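Local coordinates for protein cytosolic phospholipase A2 delta (Homo sapiens, PDB 5IZ5) that hydrolyses glycerophospholipids at the sn-2 position in a calcium-dependent manner, with a preference for linoleic acid, at residues L465-N470 and K482-F487; Y391-L396 and Y777-F782; Q85-N90 and Q614-Y619. The protein carries 3 engineered substitutions. All coordinates share one frame; numbering follows the deposited sequence.

Interaction 1. Residues L465-N470 and K482-F487; sequences LYLSLN and KEWVEF
Leu469 lays its CD2 methyl over one face of the Trp484 indole, over the centre of the six-membered ring and 13° off its normal, 3.4 Å from Leu469 CD2 to the centroid: a close CH-pi contact between two side chains that lie side by side and point the same way. Leu467 meets the same indole differently, crossing it at about a right angle with CG 3.9 Å from Trp484 CE3, while its CD1 rests on CA and CB of Glu486. Tyr693 takes the indole N-H beyond the pair. Leu467, Leu469, Trp484 and Glu486 share one face of a beta hairpin, strands 463-471 and 482-487 of the mixed sheet in the catalytic domain; on this face the side chain of Leu467 comes within about 9 Å of that of the nucleophile Ser365. Tyr466–Phe487, Ser468–Val485 and Asn470–Glu483 are the hydrogen-bonded antiparallel pairs, and their side chains take the other face. There Asn470, with CG anti to the backbone N (chi1 -175°), runs beside Glu483, and ND2 donates to OE2 at 3.1 Å, the amide and carboxylate planes 28° apart. Thr641 also bonds OE2, while OE1 is held by Tyr497 and by a salt bridge to Lys496; Cys648 N bonds Asn470 OD1. Ser468 OG sits at the edge of the Phe487 ring, 3.4 Å from CE2.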
loop_
_atom_site.group_PDB
_atom_site.type_symbol
_atom_site.label_atom_id
_atom_site.label_comp_id
_atom_site.label_asym_id
_atom_site.label_seq_id
_atom_site.Cartn_x
_atom_site.Cartn_y
_atom_site.Cartn_z
ATOM N N LEU B 465 -12.451 6.853 0.731
ATOM C CA LEU B 465 -11.200 6.377 0.148
ATOM C C LEU B 465 -10.019 6.861 0.993
ATOM O O LEU B 465 -9.788 8.066 1.130
ATOM C CB LEU B 465 -11.076 6.874 -1.290
ATOM C CG LEU B 465 -12.157 6.324 -2.240
ATOM C CD1 LEU B 465 -12.350 7.213 -3.458
ATOM C CD2 LEU B 465 -11.833 4.898 -2.665
ATOM N N TYR B 466 -9.284 5.918 1.573
ATOM C CA TYR B 466 -8.159 6.230 2.441
ATOM C C TYR B 466 -6.877 5.848 1.702
ATOM O O TYR B 466 -6.803 4.763 1.106
ATOM C CB TYR B 466 -8.242 5.439 3.747
ATOM C CG TYR B 466 -9.586 5.430 4.474
ATOM C CD1 TYR B 466 -9.783 6.188 5.627
ATOM C CD2 TYR B 466 -10.635 4.620 4.044
ATOM C CE1 TYR B 466 -10.987 6.165 6.319
ATOM C CE2 TYR B 466 -11.852 4.594 4.727
ATOM C CZ TYR B 466 -12.022 5.364 5.866
ATOM O OH TYR B 466 -13.214 5.343 6.567
ATOM N N LEU B 467 -5.866 6.720 1.740
ATOM C CA LEU B 467 -4.631 6.483 0.964
ATOM C C LEU B 467 -3.379 6.282 1.815
ATOM O O LEU B 467 -3.236 6.856 2.902
ATOM C CB LEU B 467 -4.365 7.626 -0.022
ATOM C CG LEU B 467 -4.626 7.518 -1.532
ATOM C CD1 LEU B 467 -5.360 6.270 -1.981
ATOM C CD2 LEU B 467 -5.359 8.763 -2.002
ATOM N N SER B 468 -2.484 5.447 1.289
ATOM C CA SER B 468 -1.141 5.286 1.814
ATOM C C SER B 468 -0.161 5.016 0.679
ATOM O O SER B 468 -0.561 4.674 -0.422
ATOM C CB SER B 468 -1.112 4.110 2.776
ATOM O OG SER B 468 -1.271 2.907 2.052
ATOM N N LEU B 469 1.128 5.149 0.963
ATOM C CA LEU B 469 2.193 4.868 -0.006
ATOM C C LEU B 469 2.947 3.616 0.388
ATOM O O LEU B 469 3.317 3.476 1.551
ATOM C CB LEU B 469 3.190 6.036 -0.048
ATOM C CG LEU B 469 2.734 7.338 -0.740
ATOM C CD1 LEU B 469 3.736 8.469 -0.542
ATOM C CD2 LEU B 469 2.490 7.103 -2.225
ATOM N N ASN B 470 3.168 2.716 -0.570
ATOM C CA ASN B 470 4.095 1.607 -0.389
ATOM C C ASN B 470 5.489 2.038 -0.805
ATOM O O ASN B 470 5.692 2.567 -1.896
ATOM C CB ASN B 470 3.709 0.373 -1.199
ATOM C CG ASN B 470 4.612 -0.815 -0.897
ATOM O OD1 ASN B 470 4.781 -1.189 0.258
ATOM N ND2 ASN B 470 5.197 -1.407 -1.931
ATOM N N LYS B 482 7.786 4.944 -4.838
ATOM C CA LYS B 482 6.560 5.074 -4.056
ATOM C C LYS B 482 5.342 4.728 -4.893
ATOM O O LYS B 482 5.190 5.217 -6.002
ATOM C CB LYS B 482 6.442 6.502 -3.501
ATOM C CG LYS B 482 6.542 7.588 -4.551
ATOM C CD LYS B 482 6.506 8.948 -3.884
ATOM C CE LYS B 482 5.926 10.025 -4.790
ATOM N NZ LYS B 482 5.159 11.026 -3.993
ATOM N N GLU B 483 4.488 3.878 -4.330
ATOM C CA GLU B 483 3.302 3.336 -4.989
ATOM C C GLU B 483 2.069 3.609 -4.143
ATOM O O GLU B 483 2.053 3.326 -2.943
ATOM C CB GLU B 483 3.461 1.826 -5.185
ATOM C CG GLU B 483 4.717 1.463 -5.960
ATOM C CD GLU B 483 4.989 -0.027 -5.989
ATOM O OE1 GLU B 483 5.281 -0.539 -7.083
ATOM O OE2 GLU B 483 4.927 -0.679 -4.923
ATOM N N TRP B 484 1.033 4.152 -4.773
ATOM C CA TRP B 484 -0.193 4.480 -4.055
ATOM C C TRP B 484 -0.991 3.210 -3.778
ATOM O O TRP B 484 -1.246 2.419 -4.688
ATOM C CB TRP B 484 -1.035 5.496 -4.833
ATOM C CG TRP B 484 -0.362 6.838 -4.939
ATOM C CD1 TRP B 484 0.383 7.301 -5.983
ATOM C CD2 TRP B 484 -0.352 7.874 -3.950
ATOM N NE1 TRP B 484 0.851 8.565 -5.705
ATOM C CE2 TRP B 484 0.414 8.941 -4.462
ATOM C CE3 TRP B 484 -0.915 8.002 -2.681
ATOM C CZ2 TRP B 484 0.629 10.129 -3.745
ATOM C CZ3 TRP B 484 -0.705 9.183 -1.965
ATOM C CH2 TRP B 484 0.058 10.232 -2.501
ATOM N N VAL B 485 -1.341 3.019 -2.510
ATOM C CA VAL B 485 -2.223 1.951 -2.084
ATOM C C VAL B 485 -3.506 2.575 -1.531
ATOM O O VAL B 485 -3.513 3.273 -0.516
ATOM C CB VAL B 485 -1.575 1.042 -1.020
ATOM C CG1 VAL B 485 -2.558 -0.030 -0.579
ATOM C CG2 VAL B 485 -0.307 0.400 -1.568
ATOM N N GLU B 486 -4.599 2.282 -2.211
ATOM C CA GLU B 486 -5.907 2.829 -1.873
ATOM C C GLU B 486 -6.700 1.853 -1.012
ATOM O O GLU B 486 -6.703 0.650 -1.297
ATOM C CB GLU B 486 -6.637 3.105 -3.183
ATOM C CG GLU B 486 -8.124 3.346 -3.069
ATOM C CD GLU B 486 -8.725 3.586 -4.437
ATOM O OE1 GLU B 486 -8.565 4.713 -4.955
ATOM O OE2 GLU B 486 -9.337 2.641 -4.995
ATOM N N PHE B 487 -7.371 2.374 0.021
ATOM C CA PHE B 487 -8.259 1.580 0.877
ATOM C C PHE B 487 -9.701 2.078 0.763
ATOM O O PHE B 487 -9.958 3.284 0.861
ATOM C CB PHE B 487 -7.865 1.701 2.357
ATOM C CG PHE B 487 -6.518 1.124 2.690
ATOM C CD1 PHE B 487 -6.415 0.013 3.515
ATOM C CD2 PHE B 487 -5.348 1.697 2.195
ATOM C CE1 PHE B 487 -5.174 -0.520 3.839
ATOM C CE2 PHE B 487 -4.100 1.170 2.514
ATOM C CZ PHE B 487 -4.012 0.060 3.334
#

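Interaction 2. Residues Y391-L396 and Y777-F782; sequences YAREHL and YKEEDF
Arg393 and Phe782 form the close-packed heart of this contact: CB of the arginine stands over the centre of one face of the phenyl ring, 3.7 Å from the centroid, and CG comes to 3.5 Å from Phe782 CD2. Both side chains leave the backbone with CG anti to N (chi1 -172° for Arg393), and they cross at about a right angle. The same ring receives Leu396 CD2 at its edge, in plane. Leu396 then lies alongside Tyr777, its CD2 above one ring face but offset toward the rim, 3.4 Å from CD1. Close by, Tyr777 N donates to Leu396 O at 2.9 Å, coming from above the carbonyl plane. A water bridges the two backbones nearby, donating to both Arg393 O and Tyr777 O. Helix 335-351 lines this buried side through Thr340, which both Leu396 and Tyr777 touch; the Tyr777 side chain lies about 7 Å from Gly335, a substrate-binding residue.

Toward the partly exposed side the fit is looser and polar. Glu779 crosses Arg393 at about a right angle, and its OE2 lies 3.2 Å from the methylene CD, whereas the salt bridge from NH1 to OE2 is long, at 3.9 Å. Arg393 NE pairs instead with Glu783, one turn further along helix 779-794, and Glu394 is engaged by Arg390 of its own helix. Helix 386-397 is therefore joined to the loop and first turn of helix 779-794 chiefly by apolar packing, one backbone bond from Tyr777 and a bridging water; the two acidic residues Glu779 and Glu783 probably help balance the arginine's charge, with little directional grip from Glu779 itself.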
loop_
_atom_site.group_PDB
_atom_site.type_symbol
_atom_site.label_atom_id
_atom_site.label_comp_id
_atom_site.label_asym_id
_atom_site.label_seq_id
_atom_site.Cartn_x
_atom_site.Cartn_y
_atom_site.Cartn_z
ATOM N N TYR B 391 -18.499 14.386 20.620
ATOM C CA TYR B 391 -17.664 13.240 20.959
ATOM C C TYR B 391 -16.182 13.570 20.729
ATOM O O TYR B 391 -15.356 13.406 21.625
ATOM C CB TYR B 391 -18.108 12.045 20.111
ATOM C CG TYR B 391 -17.355 10.760 20.332
ATOM C CD1 TYR B 391 -17.831 9.797 21.215
ATOM C CD2 TYR B 391 -16.191 10.483 19.616
ATOM C CE1 TYR B 391 -17.154 8.604 21.399
ATOM C CE2 TYR B 391 -15.508 9.296 19.791
ATOM C CZ TYR B 391 -15.992 8.361 20.683
ATOM O OH TYR B 391 -15.316 7.184 20.855
ATOM N N ALA B 392 -15.865 14.059 19.534
ATOM C CA ALA B 392 -14.491 14.404 19.171
ATOM C C ALA B 392 -13.938 15.523 20.045
ATOM O O ALA B 392 -12.790 15.462 20.481
ATOM C CB ALA B 392 -14.410 14.798 17.703
ATOM N N ARG B 393 -14.762 16.537 20.294
ATOM C CA ARG B 393 -14.367 17.675 21.125
ATOM C C ARG B 393 -13.984 17.227 22.531
ATOM O O ARG B 393 -12.961 17.649 23.073
ATOM C CB ARG B 393 -15.504 18.700 21.213
ATOM C CG ARG B 393 -15.119 20.004 21.904
ATOM C CD ARG B 393 -16.323 20.740 22.480
ATOM N NE ARG B 393 -17.469 20.753 21.572
ATOM C CZ ARG B 393 -18.700 20.336 21.874
ATOM N NH1 ARG B 393 -19.003 19.879 23.088
ATOM N NH2 ARG B 393 -19.651 20.391 20.950
ATOM N N GLU B 394 -14.814 16.372 23.117
ATOM C CA GLU B 394 -14.599 15.921 24.489
ATOM C C GLU B 394 -13.329 15.081 24.625
ATOM O O GLU B 394 -12.552 15.264 25.568
ATOM C CB GLU B 394 -15.825 15.162 24.995
ATOM C CG GLU B 394 -17.009 16.087 25.252
ATOM C CD GLU B 394 -18.288 15.360 25.627
ATOM O OE1 GLU B 394 -18.300 14.112 25.638
ATOM O OE2 GLU B 394 -19.289 16.050 25.910
ATOM N N HIS B 395 -13.103 14.183 23.669
ATOM C CA HIS B 395 -11.892 13.362 23.678
ATOM C C HIS B 395 -10.647 14.177 23.387
ATOM O O HIS B 395 -9.583 13.901 23.932
ATOM C CB HIS B 395 -12.027 12.192 22.701
ATOM C CG HIS B 395 -12.893 11.092 23.227
ATOM N ND1 HIS B 395 -12.467 10.231 24.211
ATOM C CD2 HIS B 395 -14.167 10.739 22.942
ATOM C CE1 HIS B 395 -13.433 9.379 24.499
ATOM N NE2 HIS B 395 -14.477 9.668 23.742
ATOM N N LEU B 396 -10.775 15.191 22.538
ATOM C CA LEU B 396 -9.636 16.044 22.226
ATOM C C LEU B 396 -9.308 16.974 23.410
ATOM O O LEU B 396 -8.173 17.425 23.550
ATOM C CB LEU B 396 -9.887 16.825 20.932
ATOM C CG LEU B 396 -8.685 17.245 20.075
ATOM C CD1 LEU B 396 -7.703 16.117 19.815
ATOM C CD2 LEU B 396 -9.184 17.795 18.747
ATOM N N TYR B 777 -6.814 19.805 22.746
ATOM C CA TYR B 777 -7.450 21.060 22.366
ATOM C C TYR B 777 -8.388 21.475 23.485
ATOM O O TYR B 777 -9.254 20.699 23.881
ATOM C CB TYR B 777 -8.279 20.878 21.089
ATOM C CG TYR B 777 -7.522 20.842 19.773
ATOM C CD1 TYR B 777 -8.190 21.072 18.576
ATOM C CD2 TYR B 777 -6.155 20.590 19.715
ATOM C CE1 TYR B 777 -7.524 21.041 17.363
ATOM C CE2 TYR B 777 -5.483 20.561 18.502
ATOM C CZ TYR B 777 -6.174 20.783 17.329
ATOM O OH TYR B 777 -5.508 20.754 16.126
ATOM N N LYS B 778 -8.217 22.691 23.999
ATOM C CA LYS B 778 -9.231 23.293 24.866
ATOM C C LYS B 778 -10.503 23.424 24.043
ATOM O O LYS B 778 -10.438 23.765 22.861
ATOM C CB LYS B 778 -8.781 24.666 25.355
ATOM C CG LYS B 778 -7.623 24.617 26.339
ATOM C CD LYS B 778 -6.776 25.882 26.298
ATOM C CE LYS B 778 -7.569 27.118 26.694
ATOM N NZ LYS B 778 -6.673 28.286 26.912
ATOM N N GLU B 779 -11.650 23.129 24.646
ATOM C CA GLU B 779 -12.924 23.160 23.915
ATOM C C GLU B 779 -13.113 24.499 23.211
ATOM O O GLU B 779 -13.639 24.562 22.103
ATOM C CB GLU B 779 -14.102 22.857 24.845
ATOM C CG GLU B 779 -14.041 21.458 25.451
ATOM C CD GLU B 779 -15.401 20.853 25.764
ATOM O OE1 GLU B 779 -15.435 19.698 26.237
ATOM O OE2 GLU B 779 -16.438 21.512 25.535
ATOM N N GLU B 780 -12.643 25.557 23.864
ATOM C CA GLU B 780 -12.567 26.892 23.285
ATOM C C GLU B 780 -11.881 26.882 21.914
ATOM O O GLU B 780 -12.436 27.379 20.935
ATOM C CB GLU B 780 -11.794 27.806 24.245
ATOM C CG GLU B 780 -12.195 29.270 24.228
ATOM C CD GLU B 780 -11.380 30.108 25.210
ATOM O OE1 GLU B 780 -11.656 31.324 25.327
ATOM O OE2 GLU B 780 -10.464 29.555 25.864
ATOM N N ASP B 781 -10.675 26.311 21.854
ATOM C CA ASP B 781 -9.882 26.252 20.616
ATOM C C ASP B 781 -10.460 25.299 19.571
ATOM O O ASP B 781 -10.325 25.532 18.371
ATOM C CB ASP B 781 -8.436 25.841 20.918
ATOM C CG ASP B 781 -7.663 26.905 21.683
ATOM O OD1 ASP B 781 -7.982 28.105 21.540
ATOM O OD2 ASP B 781 -6.724 26.537 22.419
ATOM N N PHE B 782 -11.074 24.211 20.029
ATOM C CA PHE B 782 -11.744 23.268 19.137
ATOM C C PHE B 782 -12.876 23.967 18.393
ATOM O O PHE B 782 -12.955 23.894 17.166
ATOM C CB PHE B 782 -12.308 22.092 19.938
ATOM C CG PHE B 782 -13.034 21.074 19.101
ATOM C CD1 PHE B 782 -12.391 19.919 18.672
ATOM C CD2 PHE B 782 -14.364 21.262 18.746
ATOM C CE1 PHE B 782 -13.054 18.973 17.904
ATOM C CE2 PHE B 782 -15.033 20.320 17.979
ATOM C CZ PHE B 782 -14.377 19.173 17.559
HETATM O O HOH W 1 -11.862 20.282 22.788
#

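Interaction 3. Residues Q85-N90 and Q614-Y619; sequences QSQVKN and QLHQDY
Val88 and His616 make a single backbone bridge, CA to CA 4.2 Å, between two type I turns, Gln85–Val88 and His616–Tyr619; Lys89 N donates to Leu615 O at 2.7 Å and Gln617 N to Gln87 O at 2.8 Å. That Gln87 oxygen also sits over the centre of one face of the His616 imidazole, 3.4 Å above its plane. Asp618 N lies near the ring plane and donates to ND1, while NE2 is buried with no partner in the model. Gln617 bends at chi2 (57°), which turns CD and its amide toward Val88 and Lys89: NE2 makes a weak bond to Val88 O and also donates to a water that accepts from Asn90 N. Its OE1 lies 3.0 Å from Lys89 CE, a methylene contact; the ammonium forms a salt bridge with Asp114. Gln85 O takes the turn-closing Val88 N on one face of its plane and Asn90 ND2 on the opposite face. The contact docks the loop between strands 75-85 and 91-98 of the C2 domain onto strand 614-615 and the turn that follows it; strand 614-615 pairs with strand 160-172, whose Val161 touches both Val88 and His616.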
loop_
_atom_site.group_PDB
_atom_site.type_symbol
_atom_site.label_atom_id
_atom_site.label_comp_id
_atom_site.label_asym_id
_atom_site.label_seq_id
_atom_site.Cartn_x
_atom_site.Cartn_y
_atom_site.Cartn_z
ATOM N N GLN B 85 7.688 -18.756 -20.187
ATOM C CA GLN B 85 6.381 -18.239 -20.608
ATOM C C GLN B 85 6.586 -16.892 -21.292
ATOM O O GLN B 85 7.006 -15.922 -20.665
ATOM C CB GLN B 85 5.449 -18.106 -19.398
ATOM C CG GLN B 85 4.098 -17.457 -19.647
ATOM C CD GLN B 85 3.370 -18.032 -20.844
ATOM O OE1 GLN B 85 3.280 -17.394 -21.888
ATOM N NE2 GLN B 85 2.845 -19.241 -20.696
ATOM N N SER B 86 6.293 -16.843 -22.588
ATOM C CA SER B 86 6.533 -15.644 -23.401
ATOM C C SER B 86 5.708 -14.424 -22.969
ATOM O O SER B 86 6.100 -13.293 -23.221
ATOM C CB SER B 86 6.252 -15.944 -24.880
ATOM O OG SER B 86 4.891 -16.307 -25.080
ATOM N N GLN B 87 4.571 -14.657 -22.319
ATOM C CA GLN B 87 3.675 -13.578 -21.896
ATOM C C GLN B 87 4.072 -12.854 -20.599
ATOM O O GLN B 87 3.413 -11.866 -20.211
ATOM C CB GLN B 87 2.265 -14.123 -21.727
ATOM C CG GLN B 87 1.582 -14.569 -23.004
ATOM C CD GLN B 87 1.648 -13.530 -24.111
ATOM O OE1 GLN B 87 2.596 -13.529 -24.891
ATOM N NE2 GLN B 87 0.660 -12.643 -24.183
ATOM N N VAL B 88 5.117 -13.322 -19.917
ATOM C CA VAL B 88 5.606 -12.608 -18.736
ATOM C C VAL B 88 6.987 -12.035 -18.987
ATOM O O VAL B 88 7.694 -12.453 -19.900
ATOM C CB VAL B 88 5.618 -13.467 -17.439
ATOM C CG1 VAL B 88 4.231 -13.982 -17.128
ATOM C CG2 VAL B 88 6.608 -14.618 -17.512
ATOM N N LYS B 89 7.348 -11.048 -18.178
ATOM C CA LYS B 89 8.692 -10.504 -18.204
ATOM C C LYS B 89 9.633 -11.463 -17.487
ATOM O O LYS B 89 9.414 -11.822 -16.333
ATOM C CB LYS B 89 8.747 -9.116 -17.580
ATOM C CG LYS B 89 9.598 -8.143 -18.374
ATOM C CD LYS B 89 8.997 -7.772 -19.725
ATOM C CE LYS B 89 10.053 -7.408 -20.757
ATOM N NZ LYS B 89 11.207 -6.603 -20.289
ATOM N N ASN B 90 10.673 -11.876 -18.198
ATOM C CA ASN B 90 11.630 -12.845 -17.693
ATOM C C ASN B 90 13.008 -12.212 -17.636
ATOM O O ASN B 90 13.583 -11.873 -18.674
ATOM C CB ASN B 90 11.665 -14.066 -18.599
ATOM C CG ASN B 90 10.379 -14.859 -18.553
ATOM O OD1 ASN B 90 10.005 -15.388 -17.505
ATOM N ND2 ASN B 90 9.688 -14.942 -19.689
ATOM N N GLN B 614 3.523 -12.249 -11.305
ATOM C CA GLN B 614 4.589 -11.852 -12.211
ATOM C C GLN B 614 4.146 -10.749 -13.168
ATOM O O GLN B 614 2.957 -10.555 -13.402
ATOM C CB GLN B 614 5.085 -13.077 -12.970
ATOM C CG GLN B 614 5.391 -14.260 -12.048
ATOM C CD GLN B 614 6.028 -15.437 -12.756
ATOM O OE1 GLN B 614 6.001 -15.521 -13.982
ATOM N NE2 GLN B 614 6.613 -16.353 -11.981
ATOM N N LEU B 615 5.114 -10.021 -13.716
ATOM C CA LEU B 615 4.813 -8.909 -14.609
ATOM C C LEU B 615 4.587 -9.405 -16.025
ATOM O O LEU B 615 5.338 -10.237 -16.521
ATOM C CB LEU B 615 5.936 -7.863 -14.596
ATOM C CG LEU B 615 6.086 -6.959 -13.366
ATOM C CD1 LEU B 615 4.765 -6.291 -13.011
ATOM C CD2 LEU B 615 6.643 -7.714 -12.166
ATOM N N HIS B 616 3.577 -8.849 -16.687
ATOM C CA HIS B 616 3.264 -9.187 -18.075
ATOM C C HIS B 616 4.393 -8.694 -18.979
ATOM O O HIS B 616 5.065 -7.713 -18.663
ATOM C CB HIS B 616 1.937 -8.541 -18.483
ATOM C CG HIS B 616 1.329 -9.123 -19.719
ATOM N ND1 HIS B 616 1.750 -8.790 -20.987
ATOM C CD2 HIS B 616 0.327 -10.012 -19.881
ATOM C CE1 HIS B 616 1.044 -9.460 -21.876
ATOM N NE2 HIS B 616 0.167 -10.203 -21.231
ATOM N N GLN B 617 4.614 -9.381 -20.094
ATOM C CA GLN B 617 5.692 -9.025 -21.030
ATOM C C GLN B 617 5.624 -7.568 -21.496
ATOM O O GLN B 617 6.652 -6.915 -21.662
ATOM C CB GLN B 617 5.680 -9.967 -22.237
ATOM C CG GLN B 617 6.709 -9.672 -23.325
ATOM C CD GLN B 617 8.152 -9.659 -22.840
ATOM O OE1 GLN B 617 8.905 -8.756 -23.183
ATOM N NE2 GLN B 617 8.546 -10.658 -22.058
ATOM N N ASP B 618 4.426 -7.034 -21.680
ATOM C CA ASP B 618 4.326 -5.643 -22.099
ATOM C C ASP B 618 3.653 -4.760 -21.043
ATOM O O ASP B 618 2.988 -3.778 -21.369
ATOM C CB ASP B 618 3.742 -5.475 -23.524
ATOM C CG ASP B 618 2.701 -6.502 -23.869
ATOM O OD1 ASP B 618 2.988 -7.465 -24.620
ATOM O OD2 ASP B 618 1.579 -6.320 -23.389
ATOM N N TYR B 619 3.890 -5.091 -19.772
ATOM C CA TYR B 619 3.409 -4.274 -18.647
ATOM C C TYR B 619 3.760 -2.781 -18.805
ATOM O O TYR B 619 2.950 -1.917 -18.474
ATOM C CB TYR B 619 3.936 -4.800 -17.297
ATOM C CG TYR B 619 5.364 -4.418 -16.985
ATOM C CD1 TYR B 619 6.432 -5.051 -17.610
ATOM C CD2 TYR B 619 5.647 -3.435 -16.048
ATOM C CE1 TYR B 619 7.740 -4.705 -17.317
ATOM C CE2 TYR B 619 6.948 -3.082 -15.745
ATOM C CZ TYR B 619 7.992 -3.719 -16.382
ATOM O OH TYR B 619 9.288 -3.373 -16.081
HETATM O O HOH W 2 11.355 -10.968 -21.033
#

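Overall arrangement
Interaction 1 lies near the middle of the molecule, its centre about 5 Å from that of the chain, while interactions 2 and 3 sit on opposite sides of the chain's centre, about 54 Å apart between their own centres. Interaction 1 is about 30 Å from interaction 2 and 25 Å from interaction 3, centre to centre, and none touches another. Along the chain the order is 85-90, 391-396, 465-470, 482-487, 614-619, 777-782, so the segments of interactions 2 and 3 alternate along the sequence and both span the hairpin. Interactions 1 and 2 belong wholly to the catalytic region, as sheet and helices respectively; interaction 3 ties that region to the N-terminal C2 domain, which mediates membrane association on calcium binding.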